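Local coordinates for chorismate synthase (Aquifex aeolicus, PDB 1Q1L) that catalyses the conversion of 5-enolpyruvylshikimate-3-phosphate to chorismate with release of phosphate, using reduced FMN as cofactor in the last step of chorismate biosynthesis, at the interface of chains A and B and the interface of chains A and C. Coordinates in Å, arbitrary orientation; residue numbers count along the deposited sequence, not the author numbering. Chains: chain A/B/C, Chorismate synthase.

Contact 1: the interface of chains A and B. Residues chain A 245-246; chain B 117, 125, 133, 136-137.
The imidazole of A:His245 presents its edge to chain B, with the CB methylene of B:Arg136 in the ring plane, 3.9 Å from CE1. One face of the ring is covered from its own chain by A:Ile246 CG2, which sits off centre toward the rim. B:Arg136 and B:Ala137 end helix 131-137 of chorismate synthase and probably help to form its FMN site, so the ring of one subunit probably packs beside the FMN site of another. Around the rest of the imidazole lie the methyls of B:Ala117 and B:Ala137, the former 3.7 Å from A:His245 CB.

The guanidinium of B:Arg136 takes the backbone oxygen of A:Ile246 at its edge, almost exactly in plane. NH2 gives a 2.7 Å bond to A:Ile246 O, almost in line with the carbonyl bond (160°); NE adds one of 3.0 Å to the same O, tilted from the carbonyl plane. The arginine chain bends at chi2 (58°), which carries its head past the imidazole to this carbonyl. A methionine in its place would probably leave the A:Ile246 oxygen without both donors and its loop freer to shift. Beyond the ring, B:Tyr125 OH rests 3.5 Å from A:Ile246 CG2.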
ATOM      1  N   HIS A 245      18.108   2.234  -3.122  1.00 34.72           N
ATOM      2  CA  HIS A 245      18.751   2.155  -1.817  1.00 35.65           C
ATOM      3  C   HIS A 245      18.176   3.153  -0.813  1.00 35.96           C
ATOM      4  O   HIS A 245      18.471   3.066   0.373  1.00 36.87           O
ATOM      5  CB  HIS A 245      20.236   2.449  -1.986  1.00 39.26           C
ATOM      6  CG  HIS A 245      20.510   3.852  -2.433  1.00 39.53           C
ATOM      7  ND1 HIS A 245      20.734   4.883  -1.547  1.00 42.41           N
ATOM      8  CD2 HIS A 245      20.504   4.411  -3.665  1.00 40.63           C
ATOM      9  CE1 HIS A 245      20.853   6.017  -2.214  1.00 40.42           C
ATOM     10  NE2 HIS A 245      20.716   5.759  -3.502  1.00 43.21           N
ATOM     11  N   ILE A 246      17.357   4.091  -1.279  1.00 36.80           N
ATOM     12  CA  ILE A 246      16.814   5.122  -0.393  1.00 37.10           C
ATOM     13  C   ILE A 246      15.956   4.676   0.791  1.00 37.21           C
ATOM     14  O   ILE A 246      15.920   5.357   1.817  1.00 38.92           O
ATOM     15  CB  ILE A 246      16.041   6.212  -1.196  1.00 37.25           C
ATOM     16  CG1 ILE A 246      14.786   5.635  -1.835  1.00 37.26           C
ATOM     17  CG2 ILE A 246      16.938   6.779  -2.288  1.00 36.80           C
ATOM     18  CD1 ILE A 246      13.879   6.712  -2.418  1.00 39.30           C
TER
ATOM     19  N   ALA B 117      25.670   0.586  -3.230  1.00 81.25           N
ATOM     20  CA  ALA B 117      24.741   1.257  -4.134  1.00 80.78           C
ATOM     21  C   ALA B 117      25.471   2.255  -5.028  1.00 80.18           C
ATOM     22  O   ALA B 117      24.931   2.705  -6.041  1.00 80.18           O
ATOM     23  CB  ALA B 117      23.655   1.968  -3.331  1.00 80.69           C
ATOM     24  N   TYR B 125      20.187   7.735 -10.209  1.00 42.16           N
ATOM     25  CA  TYR B 125      19.785   9.095  -9.882  1.00 43.39           C
ATOM     26  C   TYR B 125      20.556  10.199 -10.604  1.00 44.78           C
ATOM     27  O   TYR B 125      20.477  11.371 -10.223  1.00 43.33           O
ATOM     28  CB  TYR B 125      19.872   9.307  -8.371  1.00 44.64           C
ATOM     29  CG  TYR B 125      18.859   8.492  -7.598  1.00 45.55           C
ATOM     30  CD1 TYR B 125      19.125   7.173  -7.230  1.00 45.52           C
ATOM     31  CD2 TYR B 125      17.610   9.025  -7.283  1.00 45.50           C
ATOM     32  CE1 TYR B 125      18.165   6.403  -6.565  1.00 47.13           C
ATOM     33  CE2 TYR B 125      16.646   8.268  -6.626  1.00 47.27           C
ATOM     34  CZ  TYR B 125      16.926   6.959  -6.270  1.00 47.16           C
ATOM     35  OH  TYR B 125      15.963   6.214  -5.630  1.00 46.04           O
ATOM     36  N   ILE B 133      25.080   9.501  -3.276  1.00 69.58           N
ATOM     37  CA  ILE B 133      24.357   8.249  -3.093  1.00 70.14           C
ATOM     38  C   ILE B 133      24.986   7.425  -1.969  1.00 69.83           C
ATOM     39  O   ILE B 133      24.285   6.896  -1.107  1.00 69.03           O
ATOM     40  CB  ILE B 133      24.334   7.416  -4.403  1.00 70.92           C
ATOM     41  CG1 ILE B 133      25.761   7.122  -4.868  1.00 71.80           C
ATOM     42  CG2 ILE B 133      23.572   8.176  -5.487  1.00 69.49           C
ATOM     43  CD1 ILE B 133      25.843   6.368  -6.180  1.00 73.57           C
ATOM     44  N   ARG B 136      23.675   8.133   1.487  1.00 64.19           N
ATOM     45  CA  ARG B 136      22.411   7.547   1.935  1.00 62.82           C
ATOM     46  C   ARG B 136      22.416   6.018   1.969  1.00 62.06           C
ATOM     47  O   ARG B 136      21.666   5.408   2.732  1.00 61.88           O
ATOM     48  CB  ARG B 136      21.262   8.040   1.044  1.00 61.73           C
ATOM     49  CG  ARG B 136      19.912   7.379   1.314  1.00 59.34           C
ATOM     50  CD  ARG B 136      19.457   7.556   2.757  1.00 57.42           C
ATOM     51  NE  ARG B 136      18.168   6.910   3.001  1.00 56.06           N
ATOM     52  CZ  ARG B 136      17.607   6.779   4.199  1.00 54.66           C
ATOM     53  NH1 ARG B 136      18.218   7.250   5.277  1.00 54.18           N
ATOM     54  NH2 ARG B 136      16.433   6.175   4.321  1.00 54.81           N
ATOM     55  N   ALA B 137      23.261   5.404   1.148  1.00 61.00           N
ATOM     56  CA  ALA B 137      23.354   3.947   1.094  1.00 61.49           C
ATOM     57  C   ALA B 137      24.172   3.388   2.257  1.00 60.85           C
ATOM     58  O   ALA B 137      24.029   2.221   2.624  1.00 61.12           O
ATOM     59  CB  ALA B 137      23.978   3.515  -0.234  1.00 61.10           C
TER

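Contact 2: the interface of chains A and C. Residues chain A 14, 20-21, 23, 67, 83; chain C 23, 67, 81.
Strands 21-27 of chains A and C meet about a two-fold axis of the chorismate synthase tetramer, with A:Thr23 and C:Thr23 reaching tip to tip. Their CG2 methyls are 3.9 Å apart. With OG1 beside the backbone N (chi1 -51° in A:Thr23, -52° in C:Thr23), the methyl is the branch that faces its mate, while the hydroxyl turns toward a leucine of the other chain. A:Leu67 CD1 comes to 3.5 Å from C:Thr23 OG1, the two side chains crossing at about a right angle, and C:Leu67 repeats this more loosely against A:Thr23.

C:Leu67 is the more deeply covered of the two leucines here. Its CD1 branch packs 3.9 Å from CE1 of the A:Phe83 ring, and its CD2 branch meets CD of the extended A:Lys20 chain, also at 3.9 Å. C:Ala81 CB packs against A:Thr23, 4.0 Å from its CB.

Two waters link the chains here: the C:Leu67 carbonyl oxygen reaches one that also bonds A:Lys20 N, and a second one 2.7 Å from A:Gly21 O. The patch thus draws on strands 21-27, 64-68 and 80-85 of either subunit, and these strands of the beta-alpha-beta sandwich form part of the A-C interface.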
ATOM      1  N   ALA A  14      -6.953 -16.150  -6.260  1.00 32.89           N
ATOM      2  CA  ALA A  14      -7.930 -16.801  -5.395  1.00 33.47           C
ATOM      3  C   ALA A  14      -8.273 -18.175  -5.944  1.00 33.97           C
ATOM      4  O   ALA A  14      -7.985 -18.476  -7.102  1.00 34.63           O
ATOM      5  CB  ALA A  14      -9.198 -15.954  -5.304  1.00 31.72           C
ATOM      6  N   LYS A  20     -13.993 -24.820  -8.127  1.00 43.72           N
ATOM      7  CA  LYS A  20     -14.248 -24.599  -9.540  1.00 43.38           C
ATOM      8  C   LYS A  20     -12.956 -24.266 -10.280  1.00 42.70           C
ATOM      9  O   LYS A  20     -12.705 -24.786 -11.367  1.00 42.29           O
ATOM     10  CB  LYS A  20     -15.264 -23.474  -9.713  1.00 44.36           C
ATOM     11  CG  LYS A  20     -16.570 -23.728  -8.965  1.00 48.12           C
ATOM     12  CD  LYS A  20     -17.569 -22.606  -9.190  1.00 48.21           C
ATOM     13  CE  LYS A  20     -18.874 -22.871  -8.454  1.00 49.52           C
ATOM     14  NZ  LYS A  20     -19.884 -21.826  -8.777  1.00 51.33           N
ATOM     15  N   GLY A  21     -12.129 -23.409  -9.688  1.00 40.54           N
ATOM     16  CA  GLY A  21     -10.883 -23.044 -10.340  1.00 39.40           C
ATOM     17  C   GLY A  21     -10.096 -21.965  -9.622  1.00 37.07           C
ATOM     18  O   GLY A  21     -10.396 -21.609  -8.486  1.00 35.95           O
ATOM     19  N   THR A  23      -8.602 -18.007  -9.757  1.00 33.53           N
ATOM     20  CA  THR A  23      -8.840 -16.720 -10.392  1.00 31.74           C
ATOM     21  C   THR A  23      -7.732 -15.732 -10.049  1.00 31.21           C
ATOM     22  O   THR A  23      -7.215 -15.725  -8.935  1.00 30.71           O
ATOM     23  CB  THR A  23     -10.192 -16.120  -9.948  1.00 33.57           C
ATOM     24  OG1 THR A  23     -11.224 -17.095 -10.126  1.00 35.59           O
ATOM     25  CG2 THR A  23     -10.542 -14.892 -10.789  1.00 32.88           C
ATOM     26  N   LEU A  67     -10.407 -13.350 -19.170  1.00 36.19           N
ATOM     27  CA  LEU A  67     -11.751 -12.815 -18.978  1.00 36.59           C
ATOM     28  C   LEU A  67     -11.888 -11.322 -19.272  1.00 37.02           C
ATOM     29  O   LEU A  67     -13.002 -10.807 -19.381  1.00 37.60           O
ATOM     30  CB  LEU A  67     -12.208 -13.078 -17.543  1.00 36.15           C
ATOM     31  CG  LEU A  67     -12.193 -14.526 -17.051  1.00 39.13           C
ATOM     32  CD1 LEU A  67     -12.528 -14.548 -15.567  1.00 38.42           C
ATOM     33  CD2 LEU A  67     -13.186 -15.366 -17.845  1.00 40.49           C
ATOM     34  N   PHE A  83      -8.876 -17.040 -15.464  1.00 33.79           N
ATOM     35  CA  PHE A  83      -9.514 -18.109 -14.715  1.00 35.81           C
ATOM     36  C   PHE A  83      -8.899 -19.426 -15.170  1.00 36.28           C
ATOM     37  O   PHE A  83      -8.755 -19.664 -16.364  1.00 36.38           O
ATOM     38  CB  PHE A  83     -11.026 -18.137 -14.946  1.00 36.64           C
ATOM     39  CG  PHE A  83     -11.745 -19.124 -14.067  1.00 36.87           C
ATOM     40  CD1 PHE A  83     -11.718 -18.984 -12.680  1.00 35.10           C
ATOM     41  CD2 PHE A  83     -12.415 -20.217 -14.618  1.00 37.61           C
ATOM     42  CE1 PHE A  83     -12.342 -19.915 -11.852  1.00 35.07           C
ATOM     43  CE2 PHE A  83     -13.043 -21.157 -13.798  1.00 36.98           C
ATOM     44  CZ  PHE A  83     -13.006 -21.006 -12.412  1.00 36.51           C
TER
ATOM     45  N   THR C  23     -15.385  -9.426 -13.274  1.00 31.03           N
ATOM     46  CA  THR C  23     -14.712 -10.252 -12.278  1.00 29.84           C
ATOM     47  C   THR C  23     -14.280  -9.393 -11.100  1.00 29.39           C
ATOM     48  O   THR C  23     -13.943  -8.219 -11.264  1.00 30.54           O
ATOM     49  CB  THR C  23     -13.453 -10.929 -12.861  1.00 30.30           C
ATOM     50  OG1 THR C  23     -13.793 -11.618 -14.067  1.00 33.21           O
ATOM     51  CG2 THR C  23     -12.886 -11.936 -11.866  1.00 30.29           C
ATOM     52  N   LEU C  67     -16.948 -18.006  -7.182  1.00 35.39           N
ATOM     53  CA  LEU C  67     -15.935 -18.937  -7.667  1.00 35.39           C
ATOM     54  C   LEU C  67     -15.003 -19.492  -6.600  1.00 35.83           C
ATOM     55  O   LEU C  67     -14.339 -20.501  -6.823  1.00 39.33           O
ATOM     56  CB  LEU C  67     -15.110 -18.269  -8.770  1.00 33.79           C
ATOM     57  CG  LEU C  67     -15.910 -17.893 -10.022  1.00 32.37           C
ATOM     58  CD1 LEU C  67     -15.029 -17.144 -11.016  1.00 31.87           C
ATOM     59  CD2 LEU C  67     -16.469 -19.169 -10.643  1.00 30.24           C
ATOM     60  N   ALA C  81     -13.781 -14.838  -4.888  1.00 30.91           N
ATOM     61  CA  ALA C  81     -13.813 -14.444  -6.293  1.00 32.78           C
ATOM     62  C   ALA C  81     -15.241 -14.512  -6.818  1.00 34.16           C
ATOM     63  O   ALA C  81     -15.961 -15.484  -6.568  1.00 33.50           O
ATOM     64  CB  ALA C  81     -12.919 -15.363  -7.114  1.00 31.85           C
TER
HETATM   65  O   HOH W   1     -11.726 -22.183  -6.190  1.00 42.72           O
HETATM   66  O   HOH W   2     -15.048 -23.429  -5.942  1.00 46.16           O

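Contact 3: the interface of chains A and B. Residues chain A 230, 321-324; chain B 274-275, 278.
A CH-pi contact leads in this part of the two-fold A-B interface of the homotetramer: the methyl of A:Ala322 sits over one face of the B:Phe275 ring, 3.6 Å from its centroid and displaced toward the rim. B:Phe275 CD1 is the ring atom nearest that methyl, at 3.5 Å. With CG beside the backbone N and anti to the carbonyl carbon, this torsion (chi1 -78°) turns one face of the phenyl to the A:Ala322 methyl on strand 317-323; the residue is small, which probably lets the ring come close to the backbone.

Apolar packing of A:Val230 and B:Ala278 flanks the ring. A:Val230, on strand 229-236, crosses the phenyl side chain at about a right angle. Its CG2 branch lies 4.1 Å from B:Phe275 CD1 and 3.8 Å from the CB of B:Ala278, and so fills the angle between the two. A:Ala322 CB joins the same cluster, 3.9 Å from B:Ala278 CB.

On the chain B side everything comes from the 3-10 helix 274-279, which turns B:Phe275 and B:Ala278 toward the same pair of strands in the chorismate synthase fold. On the chain A side, strand 317-323 runs on into A:Lys324, a residue that probably helps bind FMN. Next to it, the B:Ala278 methyl lies 3.4 Å from the backbone oxygen of selenomethionine A:Met323.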
ATOM      1  N   VAL A 230      17.264 -27.635  -4.856  1.00 31.27           N
ATOM      2  CA  VAL A 230      17.727 -26.271  -5.015  1.00 30.54           C
ATOM      3  C   VAL A 230      17.758 -25.922  -6.487  1.00 30.33           C
ATOM      4  O   VAL A 230      18.162 -26.738  -7.321  1.00 32.05           O
ATOM      5  CB  VAL A 230      19.147 -26.096  -4.436  1.00 30.07           C
ATOM      6  CG1 VAL A 230      19.648 -24.693  -4.713  1.00 27.13           C
ATOM      7  CG2 VAL A 230      19.140 -26.382  -2.942  1.00 27.42           C
ATOM      8  N   VAL A 321      17.558 -20.694  -4.821  1.00 26.98           N
ATOM      9  CA  VAL A 321      16.407 -20.996  -3.984  1.00 27.40           C
ATOM     10  C   VAL A 321      16.377 -22.424  -3.458  1.00 29.29           C
ATOM     11  O   VAL A 321      16.537 -23.381  -4.216  1.00 30.81           O
ATOM     12  CB  VAL A 321      15.112 -20.718  -4.786  1.00 28.45           C
ATOM     13  CG1 VAL A 321      13.898 -20.804  -3.888  1.00 25.49           C
ATOM     14  CG2 VAL A 321      15.209 -19.342  -5.450  1.00 27.88           C
ATOM     15  N   ALA A 322      16.140 -22.556  -2.155  1.00 29.08           N
ATOM     16  CA  ALA A 322      16.105 -23.864  -1.504  1.00 29.68           C
ATOM     17  C   ALA A 322      14.696 -24.300  -1.124  1.00 30.95           C
ATOM     18  O   ALA A 322      13.972 -23.580  -0.424  1.00 30.17           O
ATOM     19  CB  ALA A 322      16.996 -23.838  -0.267  1.00 26.73           C
HETATM   20  N   MSE A 323      14.307 -25.483  -1.589  1.00 30.98           N
HETATM   21  CA  MSE A 323      12.986 -26.030  -1.293  1.00 32.37           C
HETATM   22  C   MSE A 323      13.119 -27.244  -0.374  1.00 34.21           C
HETATM   23  O   MSE A 323      13.830 -28.192  -0.696  1.00 32.93           O
HETATM   24  CB  MSE A 323      12.286 -26.455  -2.583  1.00 32.97           C
HETATM   25  CG  MSE A 323      10.871 -26.938  -2.358  1.00 34.52           C
HETATM   26 SE   MSE A 323      10.163 -27.855  -3.882  1.00 40.63          SE
HETATM   27  CE  MSE A 323      10.759 -29.639  -3.396  1.00 40.93           C
ATOM     28  N   LYS A 324      12.434 -27.214   0.764  1.00 34.47           N
ATOM     29  CA  LYS A 324      12.505 -28.320   1.710  1.00 37.21           C
ATOM     30  C   LYS A 324      11.724 -29.514   1.179  1.00 39.11           C
ATOM     31  O   LYS A 324      10.889 -29.371   0.285  1.00 37.73           O
ATOM     32  CB  LYS A 324      11.939 -27.905   3.067  1.00 35.30           C
ATOM     33  CG  LYS A 324      10.420 -27.841   3.121  1.00 37.75           C
ATOM     34  CD  LYS A 324       9.944 -27.495   4.526  1.00 39.31           C
ATOM     35  CE  LYS A 324       8.477 -27.871   4.744  1.00 43.33           C
ATOM     36  NZ  LYS A 324       7.540 -27.144   3.848  1.00 46.81           N
TER
ATOM     37  N   GLY B 274      17.175 -24.228   6.303  1.00 38.45           N
ATOM     38  CA  GLY B 274      17.484 -23.602   5.026  1.00 35.54           C
ATOM     39  C   GLY B 274      17.936 -24.515   3.902  1.00 34.99           C
ATOM     40  O   GLY B 274      17.312 -25.540   3.622  1.00 33.03           O
ATOM     41  N   PHE B 275      19.021 -24.125   3.240  1.00 32.97           N
ATOM     42  CA  PHE B 275      19.569 -24.901   2.134  1.00 33.94           C
ATOM     43  C   PHE B 275      19.903 -26.325   2.581  1.00 34.68           C
ATOM     44  O   PHE B 275      19.830 -27.262   1.785  1.00 36.60           O
ATOM     45  CB  PHE B 275      20.805 -24.188   1.560  1.00 32.74           C
ATOM     46  CG  PHE B 275      20.465 -23.013   0.665  1.00 33.46           C
ATOM     47  CD1 PHE B 275      20.360 -23.177  -0.713  1.00 31.54           C
ATOM     48  CD2 PHE B 275      20.184 -21.763   1.208  1.00 31.65           C
ATOM     49  CE1 PHE B 275      19.976 -22.115  -1.537  1.00 32.66           C
ATOM     50  CE2 PHE B 275      19.795 -20.689   0.391  1.00 34.17           C
ATOM     51  CZ  PHE B 275      19.691 -20.866  -0.982  1.00 31.51           C
ATOM     52  N   ALA B 278      17.021 -28.589   2.245  1.00 36.85           N
ATOM     53  CA  ALA B 278      16.792 -28.953   0.853  1.00 39.03           C
ATOM     54  C   ALA B 278      17.600 -30.183   0.440  1.00 40.94           C
ATOM     55  O   ALA B 278      17.314 -30.807  -0.582  1.00 40.64           O
ATOM     56  CB  ALA B 278      17.145 -27.776  -0.052  1.00 39.48           C
TER

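Contact 4: the interface of chains A and C. Residues chain A 68-69, 76, 78-79; chain C 14-16, 136.
C:Glu16 folds back at chi2 (63°), which turns its carboxylate toward A:Gly69 and A:Ser78; the hydroxyl of A:Ser78, set between its own backbone N and carbonyl carbon (chi1 55°), comes to meet it. C:Gly15 and C:Glu16 open a signature stretch of the chorismate synthase family, in the loop after strand 10-14. The two carboxylate oxygens divide the work. OE1 accepts from the backbone N of A:Gly69 at 3.0 Å, on its syn side though somewhat out of plane. OE2 takes the A:Ser78 OG hydroxyl at 2.8 Å from above the carboxylate plane. A water bonded to C:Gly15 N and to the A:Pro79 carbonyl also lies 2.8 Å from C:Glu16 OE2. A:Gly69 N, the A:Ser78 hydroxyl and this water together fix how the carboxylate is turned.

Carbon packing frames it: A:Leu76 CD1 touches C:Glu16 CD at 3.7 Å. An alanine in place of C:Glu16 would probably leave A:Gly69 N and the A:Ser78 hydroxyl without their acceptor and open a gap beside A:Leu76.

C:Arg136 crosses A:Pro79 at about a right angle, its NE 3.7 Å from the proline CD. In the second shell, C:Arg136 NH1 bonds the C:Gly15 oxygen at 3.0 Å, in the carbonyl plane and on a lone pair, which probably steadies the loop. A:Ser68 OG bonds A:Pro79 O at 3.0 Å within chain A, but from above the carbonyl plane.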
ATOM      1  N   SER A  68     -10.765 -10.623 -19.383  1.00 34.34           N
ATOM      2  CA  SER A  68     -10.804  -9.195 -19.646  1.00 34.86           C
ATOM      3  C   SER A  68      -9.409  -8.637 -19.827  1.00 33.17           C
ATOM      4  O   SER A  68      -8.422  -9.337 -19.607  1.00 33.62           O
ATOM      5  CB  SER A  68     -11.463  -8.456 -18.481  1.00 37.90           C
ATOM      6  OG  SER A  68     -10.597  -8.417 -17.356  1.00 39.31           O
ATOM      7  N   GLY A  69      -9.344  -7.369 -20.225  1.00 32.47           N
ATOM      8  CA  GLY A  69      -8.072  -6.694 -20.403  1.00 31.05           C
ATOM      9  C   GLY A  69      -7.380  -6.888 -21.734  1.00 30.85           C
ATOM     10  O   GLY A  69      -6.345  -6.276 -21.985  1.00 29.73           O
ATOM     11  N   LEU A  76      -5.594  -3.866 -23.273  1.00 30.94           N
ATOM     12  CA  LEU A  76      -6.331  -2.607 -23.359  1.00 30.11           C
ATOM     13  C   LEU A  76      -5.754  -1.594 -22.385  1.00 31.59           C
ATOM     14  O   LEU A  76      -5.816  -0.383 -22.617  1.00 30.02           O
ATOM     15  CB  LEU A  76      -7.800  -2.852 -23.026  1.00 30.86           C
ATOM     16  CG  LEU A  76      -8.559  -3.762 -24.000  1.00 31.62           C
ATOM     17  CD1 LEU A  76      -9.886  -4.190 -23.397  1.00 31.95           C
ATOM     18  CD2 LEU A  76      -8.769  -3.025 -25.310  1.00 30.07           C
ATOM     19  N   SER A  78      -6.625  -2.040 -19.192  1.00 31.23           N
ATOM     20  CA  SER A  78      -7.538  -2.274 -18.079  1.00 33.29           C
ATOM     21  C   SER A  78      -7.071  -3.538 -17.354  1.00 32.10           C
ATOM     22  O   SER A  78      -6.197  -4.249 -17.844  1.00 33.78           O
ATOM     23  CB  SER A  78      -8.966  -2.449 -18.601  1.00 31.49           C
ATOM     24  OG  SER A  78      -9.017  -3.474 -19.575  1.00 32.70           O
ATOM     25  N   PRO A  79      -7.643  -3.832 -16.174  1.00 31.45           N
ATOM     26  CA  PRO A  79      -7.214  -5.033 -15.450  1.00 30.82           C
ATOM     27  C   PRO A  79      -7.375  -6.309 -16.271  1.00 32.37           C
ATOM     28  O   PRO A  79      -8.347  -6.463 -17.024  1.00 31.11           O
ATOM     29  CB  PRO A  79      -8.113  -5.039 -14.211  1.00 30.46           C
ATOM     30  CG  PRO A  79      -8.503  -3.603 -14.043  1.00 32.17           C
ATOM     31  CD  PRO A  79      -8.742  -3.159 -15.462  1.00 30.39           C
TER
ATOM     32  N   ALA C  14     -12.547  -6.243 -12.505  1.00 29.48           N
ATOM     33  CA  ALA C  14     -12.058  -6.267 -13.868  1.00 29.97           C
ATOM     34  C   ALA C  14     -13.244  -6.577 -14.753  1.00 30.18           C
ATOM     35  O   ALA C  14     -14.288  -7.010 -14.265  1.00 29.59           O
ATOM     36  CB  ALA C  14     -10.999  -7.346 -14.026  1.00 27.09           C
ATOM     37  N   GLY C  15     -13.083  -6.344 -16.049  1.00 31.69           N
ATOM     38  CA  GLY C  15     -14.157  -6.629 -16.975  1.00 33.12           C
ATOM     39  C   GLY C  15     -14.535  -5.449 -17.839  1.00 33.53           C
ATOM     40  O   GLY C  15     -14.489  -4.301 -17.399  1.00 32.98           O
ATOM     41  N   GLU C  16     -14.898  -5.746 -19.080  1.00 33.90           N
ATOM     42  CA  GLU C  16     -15.318  -4.733 -20.030  1.00 36.30           C
ATOM     43  C   GLU C  16     -16.837  -4.784 -20.124  1.00 37.27           C
ATOM     44  O   GLU C  16     -17.448  -5.840 -19.944  1.00 35.20           O
ATOM     45  CB  GLU C  16     -14.701  -4.989 -21.408  1.00 34.61           C
ATOM     46  CG  GLU C  16     -13.279  -4.458 -21.579  1.00 39.67           C
ATOM     47  CD  GLU C  16     -12.260  -5.124 -20.652  1.00 41.69           C
ATOM     48  OE1 GLU C  16     -12.110  -6.364 -20.712  1.00 39.61           O
ATOM     49  OE2 GLU C  16     -11.603  -4.398 -19.869  1.00 39.88           O
ATOM     50  N   ARG C 136     -14.318  -0.131 -20.354  1.00 43.76           N
ATOM     51  CA  ARG C 136     -13.915  -0.251 -18.955  1.00 42.60           C
ATOM     52  C   ARG C 136     -14.431   0.902 -18.103  1.00 42.47           C
ATOM     53  O   ARG C 136     -14.692   0.728 -16.918  1.00 42.08           O
ATOM     54  CB  ARG C 136     -12.387  -0.326 -18.844  1.00 40.62           C
ATOM     55  CG  ARG C 136     -11.867  -0.409 -17.409  1.00 39.01           C
ATOM     56  CD  ARG C 136     -12.417  -1.629 -16.669  1.00 38.47           C
ATOM     57  NE  ARG C 136     -12.102  -1.589 -15.242  1.00 36.53           N
ATOM     58  CZ  ARG C 136     -12.610  -2.420 -14.337  1.00 36.68           C
ATOM     59  NH1 ARG C 136     -13.465  -3.373 -14.704  1.00 34.83           N
ATOM     60  NH2 ARG C 136     -12.276  -2.291 -13.060  1.00 34.04           N
TER
HETATM   61  O   HOH W   3     -10.887  -5.070 -17.264  1.00 29.11           O

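Contacts 1 and 3 belong to the A-B interface, about 31 Å apart between the centres of their C-alpha atoms; contacts 2 and 4 belong to the A-C interface, about 15 Å apart. Strand 64-68 serves both A-C patches, and residue 14 of strand 10-14 appears in each. Residue 136 of helix 131-137 recurs in contacts 1 and 4, whose centres are about 37 Å apart: in every copy this probable FMN-site residue meets one neighbour across the A-B type of interface and another across the A-C type. Two different two-fold interfaces on one chain fit the homotetramer, and both probably border flavin sites.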